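Local coordinates for protein molybdopterin synthase catalytic subunit (Helicobacter pylori, PDB 3RPF) that probably converts precursor Z into molybdopterin by inserting two sulfur atoms, supplied by the small carrier subunit MoaD, to build the dithiolene group, at residues G38-E43 with Q89-C94. Residues are numbered along the deposited sequence; the frame is centred on the assembly and turned at random.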
loop_
_atom_site.group_PDB
_atom_site.type_symbol
_atom_site.label_atom_id
_atom_site.label_comp_id
_atom_site.label_asym_id
_atom_site.label_seq_id
_atom_site.Cartn_x
_atom_site.Cartn_y
_atom_site.Cartn_z
ATOM N N GLY A 38 8.563 1.605 6.227
ATOM C CA GLY A 38 9.553 0.625 6.654
ATOM C C GLY A 38 10.037 0.977 8.051
ATOM O O GLY A 38 10.561 2.075 8.278
ATOM N N ILE A 39 9.839 0.051 8.988
ATOM C CA ILE A 39 10.107 0.292 10.395
ATOM C C ILE A 39 11.240 -0.606 10.836
ATOM O O ILE A 39 11.241 -1.792 10.528
ATOM C CB ILE A 39 8.889 -0.075 11.245
ATOM C CG1 ILE A 39 7.693 0.797 10.867
ATOM C CG2 ILE A 39 9.232 0.019 12.733
ATOM C CD1 ILE A 39 6.366 0.233 11.338
ATOM N N VAL A 40 12.217 -0.048 11.549
ATOM C CA VAL A 40 13.332 -0.853 12.007
ATOM C C VAL A 40 12.854 -1.781 13.114
ATOM O O VAL A 40 12.318 -1.343 14.131
ATOM C CB VAL A 40 14.499 0.030 12.496
ATOM C CG1 VAL A 40 15.573 -0.826 13.135
ATOM C CG2 VAL A 40 15.074 0.848 11.332
ATOM N N ARG A 41 13.039 -3.077 12.919
ATOM C CA ARG A 41 12.623 -4.015 13.942
ATOM C C ARG A 41 13.830 -4.603 14.653
ATOM O O ARG A 41 14.941 -4.631 14.111
ATOM C CB ARG A 41 11.744 -5.112 13.348
ATOM C CG ARG A 41 12.327 -5.812 12.148
ATOM C CD ARG A 41 11.392 -6.921 11.669
ATOM N NE ARG A 41 11.085 -7.879 12.735
ATOM C CZ ARG A 41 11.810 -8.968 12.994
ATOM N NH1 ARG A 41 12.889 -9.243 12.268
ATOM N NH2 ARG A 41 11.461 -9.784 13.978
ATOM N N LYS A 42 13.611 -5.048 15.881
ATOM C CA LYS A 42 14.663 -5.678 16.652
ATOM C C LYS A 42 14.902 -7.080 16.123
ATOM O O LYS A 42 14.003 -7.927 16.139
ATOM C CB LYS A 42 14.298 -5.716 18.129
ATOM C CG LYS A 42 15.258 -6.550 18.966
ATOM C CD LYS A 42 14.915 -6.465 20.439
ATOM C CE LYS A 42 15.718 -7.465 21.257
ATOM N NZ LYS A 42 15.454 -7.328 22.721
ATOM N N GLU A 43 16.109 -7.300 15.615
ATOM C CA GLU A 43 16.556 -8.623 15.221
ATOM C C GLU A 43 17.777 -8.948 16.059
ATOM O O GLU A 43 18.709 -8.140 16.138
ATOM C CB GLU A 43 16.917 -8.664 13.736
ATOM C CG GLU A 43 17.441 -10.028 13.308
ATOM C CD GLU A 43 17.847 -10.105 11.850
ATOM O OE1 GLU A 43 18.256 -9.068 11.269
ATOM O OE2 GLU A 43 17.767 -11.224 11.291
ATOM N N GLN A 89 11.778 2.729 15.194
ATOM C CA GLN A 89 11.687 3.964 14.413
ATOM C C GLN A 89 11.603 3.679 12.915
ATOM O O GLN A 89 12.035 2.617 12.452
ATOM C CB GLN A 89 12.875 4.888 14.714
ATOM C CG GLN A 89 13.005 5.266 16.184
ATOM C CD GLN A 89 14.013 6.376 16.426
ATOM O OE1 GLN A 89 15.085 6.415 15.812
ATOM N NE2 GLN A 89 13.673 7.285 17.333
ATOM N N SER A 90 11.058 4.631 12.160
ATOM C CA SER A 90 10.850 4.451 10.723
ATOM C C SER A 90 12.005 4.983 9.892
ATOM O O SER A 90 12.556 6.044 10.180
ATOM C CB SER A 90 9.539 5.122 10.285
ATOM O OG SER A 90 8.456 4.678 11.087
ATOM N N SER A 91 12.362 4.255 8.842
ATOM C CA SER A 91 13.542 4.624 8.061
ATOM C C SER A 91 13.180 4.955 6.624
ATOM O O SER A 91 14.000 5.498 5.878
ATOM C CB SER A 91 14.543 3.479 8.072
ATOM O OG SER A 91 13.975 2.321 7.487
ATOM N N PHE A 92 11.951 4.633 6.230
ATOM C CA PHE A 92 11.559 4.805 4.841
ATOM C C PHE A 92 10.045 4.946 4.807
ATOM O O PHE A 92 9.343 4.295 5.576
ATOM C CB PHE A 92 12.019 3.582 4.030
ATOM C CG PHE A 92 11.381 3.463 2.655
ATOM C CD1 PHE A 92 11.511 4.480 1.716
ATOM C CD2 PHE A 92 10.702 2.304 2.290
ATOM C CE1 PHE A 92 10.945 4.371 0.454
ATOM C CE2 PHE A 92 10.137 2.174 1.019
ATOM C CZ PHE A 92 10.259 3.217 0.093
ATOM N N LEU A 93 9.558 5.824 3.943
ATOM C CA LEU A 93 8.126 6.040 3.810
ATOM C C LEU A 93 7.870 6.465 2.390
ATOM O O LEU A 93 8.629 7.264 1.823
ATOM C CB LEU A 93 7.651 7.132 4.778
ATOM C CG LEU A 93 6.151 7.438 4.761
ATOM C CD1 LEU A 93 5.630 7.746 6.159
ATOM C CD2 LEU A 93 5.875 8.590 3.828
ATOM N N CYS A 94 6.825 5.918 1.782
ATOM C CA CYS A 94 6.429 6.428 0.488
ATOM C C CYS A 94 4.938 6.434 0.320
ATOM O O CYS A 94 4.201 5.704 1.011
ATOM C CB CYS A 94 7.118 5.667 -0.641
ATOM S SG CYS A 94 6.643 3.957 -0.778
#
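The carbonyl oxygen of G38 takes a nearly straight bond from the backbone N of S91, with O and N 2.9 Å apart and an N-H...O angle of 170°. A CA-H contact from S90 reaches the same oxygen, with S90 CA 3.4 Å from G38 O. One residue further along strand 90-98, F92 O accepts the N-H of G38, with N and O 2.9 Å apart and the donor tilted 34° out of the carbonyl plane. G38 thus faces S91 and F92 together, and the extra residue shifts the pairing by one before I39 meets S90. Next to that pair, V40 N bonds to Q89 O at 2.8 Å, and the backbone pairing of V40 continues to G88.

Side chains add little beyond this backbone grip. I39 and S90 lie on one face of the sheet, where I39 CG1 comes within 4.0 Å of S90 OG. V40 rests CB and CG2 against Q89 O, CG2 lying beside its own backbone N (CG1 anti to that N, chi1 173°). S91 OG stands near G38 O but bonds to G74 O of the MoaD chain, while the ring of F92 leads away to stack on F115. Past the bulge, R41 NE bonds to N29 O of the second MoaE subunit. The arrangement is a classic beta bulge between antiparallel strands 32-39 and 90-98, located where I39, V40 and R41 probably contribute to the substrate site.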